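Side-chain contact in probable GTP-binding protein EngB (Pyrococcus horikoshii, PDB 2CXX), which binds guanine nucleotides as a P-loop GTPase of the EngB family and is probably needed for normal cell division and septation: residues 74-79 and 121-126. Numbering follows the deposited sequence.
Sequences HFIEDN and LDIPTI
With chi1 of Ile-76 at -61°, its CG2 methyl lies opposite the backbone N and projects from the helix 62-79 toward Leu-121 and Ile-123. Ile-123 has much the same first torsion, but there CG1 is the branch that counts: chi2 at 173° extends it, and CD1 at its end meets Ile-76 CG2 at 3.5 Å. The same methyl of Ile-76 also touches Leu-121 CD2 at 3.7 Å, the two side chains crossing at about a right angle. Beta-branching suits Ile-76 here, giving it a short CG2 close to the helix backbone for this contact while CG1 follows a separate course. CD2 of Leu-121, a methyl at the end of a gamma-branched chain, also lies against the helix backbone, 4.0 Å from Glu-77 CA, and 4.1 Å from Glu-77 CG. Glu-77 suits the edge of this contact, because its methylenes can pack on leucine while the residue as a whole is exposed.

No hydrogen bond joins the segments; the contact is wholly apolar. Asp-122, with positive phi (62°), ends the helix 110-120 in a Schellman motif, and the chain then turns toward the strand 125-130. There Thr-125 OG1 donates a hydrogen bond to Ile-123 O at 2.9 Å, from above the carbonyl plane. Phe-114 of the helix 110-120 also touches Ile-76, and Ile-123 also touches Ala-86 of the strand 85-91. The arrangement joins the C-terminal end of one helix to the helix-to-strand connection before the next parallel strand, as belongs to the alpha/beta fold of P-loop GTPases.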
ATOM      1  N   HIS A  74      12.010  10.053  -0.214  1.00 14.97           N
ATOM      2  CA  HIS A  74      13.448  10.057  -0.033  1.00 17.38           C
ATOM      3  C   HIS A  74      13.953   8.687   0.477  1.00 16.53           C
ATOM      4  O   HIS A  74      14.907   8.153  -0.028  1.00 15.69           O
ATOM      5  CB  HIS A  74      13.860  11.208   0.902  1.00 22.45           C
ATOM      6  CG  HIS A  74      15.341  11.465   0.910  1.00 28.05           C
ATOM      7  ND1 HIS A  74      16.048  11.725  -0.242  1.00 30.44           N
ATOM      8  CD2 HIS A  74      16.266  11.364   1.901  1.00 31.09           C
ATOM      9  CE1 HIS A  74      17.343  11.764   0.032  1.00 32.10           C
ATOM     10  NE2 HIS A  74      17.503  11.548   1.324  1.00 30.66           N
ATOM     11  N   PHE A  75      13.277   8.112   1.448  1.00 12.84           N
ATOM     12  CA  PHE A  75      13.694   6.799   1.920  1.00 12.53           C
ATOM     13  C   PHE A  75      13.637   5.767   0.779  1.00 11.02           C
ATOM     14  O   PHE A  75      14.609   5.022   0.504  1.00 11.95           O
ATOM     15  CB  PHE A  75      12.765   6.342   3.041  1.00 13.60           C
ATOM     16  CG  PHE A  75      13.168   5.036   3.635  1.00 13.84           C
ATOM     17  CD1 PHE A  75      14.030   5.005   4.743  1.00 15.01           C
ATOM     18  CD2 PHE A  75      12.727   3.834   3.055  1.00 15.11           C
ATOM     19  CE1 PHE A  75      14.448   3.800   5.264  1.00 14.27           C
ATOM     20  CE2 PHE A  75      13.142   2.616   3.573  1.00 14.07           C
ATOM     21  CZ  PHE A  75      14.009   2.596   4.678  1.00 11.49           C
ATOM     22  N   ILE A  76      12.514   5.732   0.074  1.00  9.59           N
ATOM     23  CA  ILE A  76      12.404   4.702  -1.001  1.00  8.76           C
ATOM     24  C   ILE A  76      13.390   4.955  -2.152  1.00 11.36           C
ATOM     25  O   ILE A  76      14.001   4.020  -2.699  1.00 12.28           O
ATOM     26  CB  ILE A  76      10.939   4.625  -1.542  1.00  7.05           C
ATOM     27  CG1 ILE A  76      10.015   4.234  -0.403  1.00  9.85           C
ATOM     28  CG2 ILE A  76      10.849   3.630  -2.698  1.00  8.88           C
ATOM     29  CD1 ILE A  76       8.501   4.354  -0.709  1.00 10.98           C
ATOM     30  N   GLU A  77      13.587   6.206  -2.508  1.00 10.85           N
ATOM     31  CA  GLU A  77      14.589   6.490  -3.543  1.00 12.67           C
ATOM     32  C   GLU A  77      15.957   6.043  -3.039  1.00 12.05           C
ATOM     33  O   GLU A  77      16.688   5.367  -3.759  1.00 14.64           O
ATOM     34  CB  GLU A  77      14.677   7.989  -3.824  1.00 11.75           C
ATOM     35  CG  GLU A  77      13.596   8.485  -4.773  1.00 15.72           C
ATOM     36  CD  GLU A  77      13.595  10.013  -4.926  1.00 16.51           C
ATOM     37  OE1 GLU A  77      12.999  10.472  -5.918  1.00 16.16           O
ATOM     38  OE2 GLU A  77      14.181  10.743  -4.082  1.00 17.56           O
ATOM     39  N   ASP A  78      16.301   6.380  -1.810  1.00 13.27           N
ATOM     40  CA  ASP A  78      17.647   6.039  -1.285  1.00 17.23           C
ATOM     41  C   ASP A  78      17.931   4.561  -1.020  1.00 18.18           C
ATOM     42  O   ASP A  78      19.089   4.108  -1.078  1.00 19.87           O
ATOM     43  CB  ASP A  78      17.919   6.779   0.023  1.00 20.29           C
ATOM     44  CG  ASP A  78      18.088   8.255  -0.153  1.00 23.29           C
ATOM     45  OD1 ASP A  78      18.117   8.713  -1.294  1.00 23.96           O
ATOM     46  OD2 ASP A  78      18.209   8.956   0.879  1.00 26.76           O
ATOM     47  N   ASN A  79      16.888   3.827  -0.700  1.00 16.13           N
ATOM     48  CA  ASN A  79      17.000   2.412  -0.388  1.00 17.57           C
ATOM     49  C   ASN A  79      16.436   1.503  -1.489  1.00 16.57           C
ATOM     50  O   ASN A  79      16.323   0.293  -1.293  1.00 16.42           O
ATOM     51  CB  ASN A  79      16.252   2.144   0.896  1.00 16.52           C
ATOM     52  CG  ASN A  79      16.912   2.746   2.097  1.00 20.19           C
ATOM     53  OD1 ASN A  79      17.825   2.136   2.695  1.00 22.65           O
ATOM     54  ND2 ASN A  79      16.484   3.943   2.482  1.00 16.78           N
ATOM     55  N   LEU A 121      10.824   3.691 -10.194  1.00 12.31           N
ATOM     56  CA  LEU A 121      11.967   3.174  -9.425  1.00 12.33           C
ATOM     57  C   LEU A 121      12.282   1.688  -9.623  1.00 11.25           C
ATOM     58  O   LEU A 121      13.185   1.168  -8.983  1.00 10.18           O
ATOM     59  CB  LEU A 121      11.723   3.431  -7.928  1.00 12.99           C
ATOM     60  CG  LEU A 121      12.254   4.783  -7.440  1.00 15.79           C
ATOM     61  CD1 LEU A 121      11.706   5.925  -8.273  1.00 18.54           C
ATOM     62  CD2 LEU A 121      11.846   4.967  -5.973  1.00 16.24           C
ATOM     63  N   ASP A 122      11.528   1.039 -10.491  1.00  9.69           N
ATOM     64  CA  ASP A 122      11.671  -0.383 -10.867  1.00 11.21           C
ATOM     65  C   ASP A 122      11.466  -1.297  -9.666  1.00 11.68           C
ATOM     66  O   ASP A 122      12.061  -2.360  -9.556  1.00 11.81           O
ATOM     67  CB  ASP A 122      13.014  -0.667 -11.576  1.00 11.85           C
ATOM     68  CG  ASP A 122      13.219   0.196 -12.828  1.00 12.99           C
ATOM     69  OD1 ASP A 122      12.235   0.494 -13.570  1.00 12.93           O
ATOM     70  OD2 ASP A 122      14.381   0.506 -13.143  1.00 15.84           O
ATOM     71  N   ILE A 123      10.576  -0.884  -8.758  1.00 10.23           N
ATOM     72  CA  ILE A 123      10.303  -1.724  -7.611  1.00  9.97           C
ATOM     73  C   ILE A 123       9.053  -2.563  -7.856  1.00  9.47           C
ATOM     74  O   ILE A 123       7.974  -1.996  -8.069  1.00 10.76           O
ATOM     75  CB  ILE A 123      10.090  -0.838  -6.357  1.00  9.78           C
ATOM     76  CG1 ILE A 123      11.425  -0.204  -5.976  1.00 13.20           C
ATOM     77  CG2 ILE A 123       9.477  -1.696  -5.205  1.00 10.72           C
ATOM     78  CD1 ILE A 123      11.303   0.865  -4.828  1.00 12.33           C
ATOM     79  N   PRO A 124       9.174  -3.905  -7.864  1.00 10.75           N
ATOM     80  CA  PRO A 124       8.013  -4.782  -8.077  1.00 11.97           C
ATOM     81  C   PRO A 124       6.969  -4.394  -7.013  1.00 11.08           C
ATOM     82  O   PRO A 124       7.282  -4.299  -5.806  1.00  9.30           O
ATOM     83  CB  PRO A 124       8.539  -6.202  -7.805  1.00 11.55           C
ATOM     84  CG  PRO A 124       9.982  -6.072  -7.754  1.00 15.17           C
ATOM     85  CD  PRO A 124      10.339  -4.672  -7.373  1.00 11.53           C
ATOM     86  N   THR A 125       5.727  -4.191  -7.450  1.00  9.58           N
ATOM     87  CA  THR A 125       4.686  -3.746  -6.529  1.00  9.88           C
ATOM     88  C   THR A 125       3.444  -4.589  -6.576  1.00 11.33           C
ATOM     89  O   THR A 125       2.913  -4.864  -7.653  1.00 12.69           O
ATOM     90  CB  THR A 125       4.303  -2.293  -6.853  1.00 12.47           C
ATOM     91  OG1 THR A 125       5.451  -1.451  -6.705  1.00 10.78           O
ATOM     92  CG2 THR A 125       3.192  -1.803  -5.887  1.00 10.72           C
ATOM     93  N   ILE A 126       2.962  -5.002  -5.414  1.00 10.11           N
ATOM     94  CA  ILE A 126       1.700  -5.751  -5.344  1.00  8.76           C
ATOM     95  C   ILE A 126       0.689  -4.778  -4.749  1.00  9.71           C
ATOM     96  O   ILE A 126       1.017  -4.023  -3.849  1.00 11.69           O
ATOM     97  CB  ILE A 126       1.841  -7.010  -4.410  1.00 10.69           C
ATOM     98  CG1 ILE A 126       2.829  -7.986  -5.006  1.00 10.76           C
ATOM     99  CG2 ILE A 126       0.466  -7.625  -4.122  1.00 13.95           C
ATOM    100  CD1 ILE A 126       3.421  -8.951  -3.957  1.00 12.65           C
TER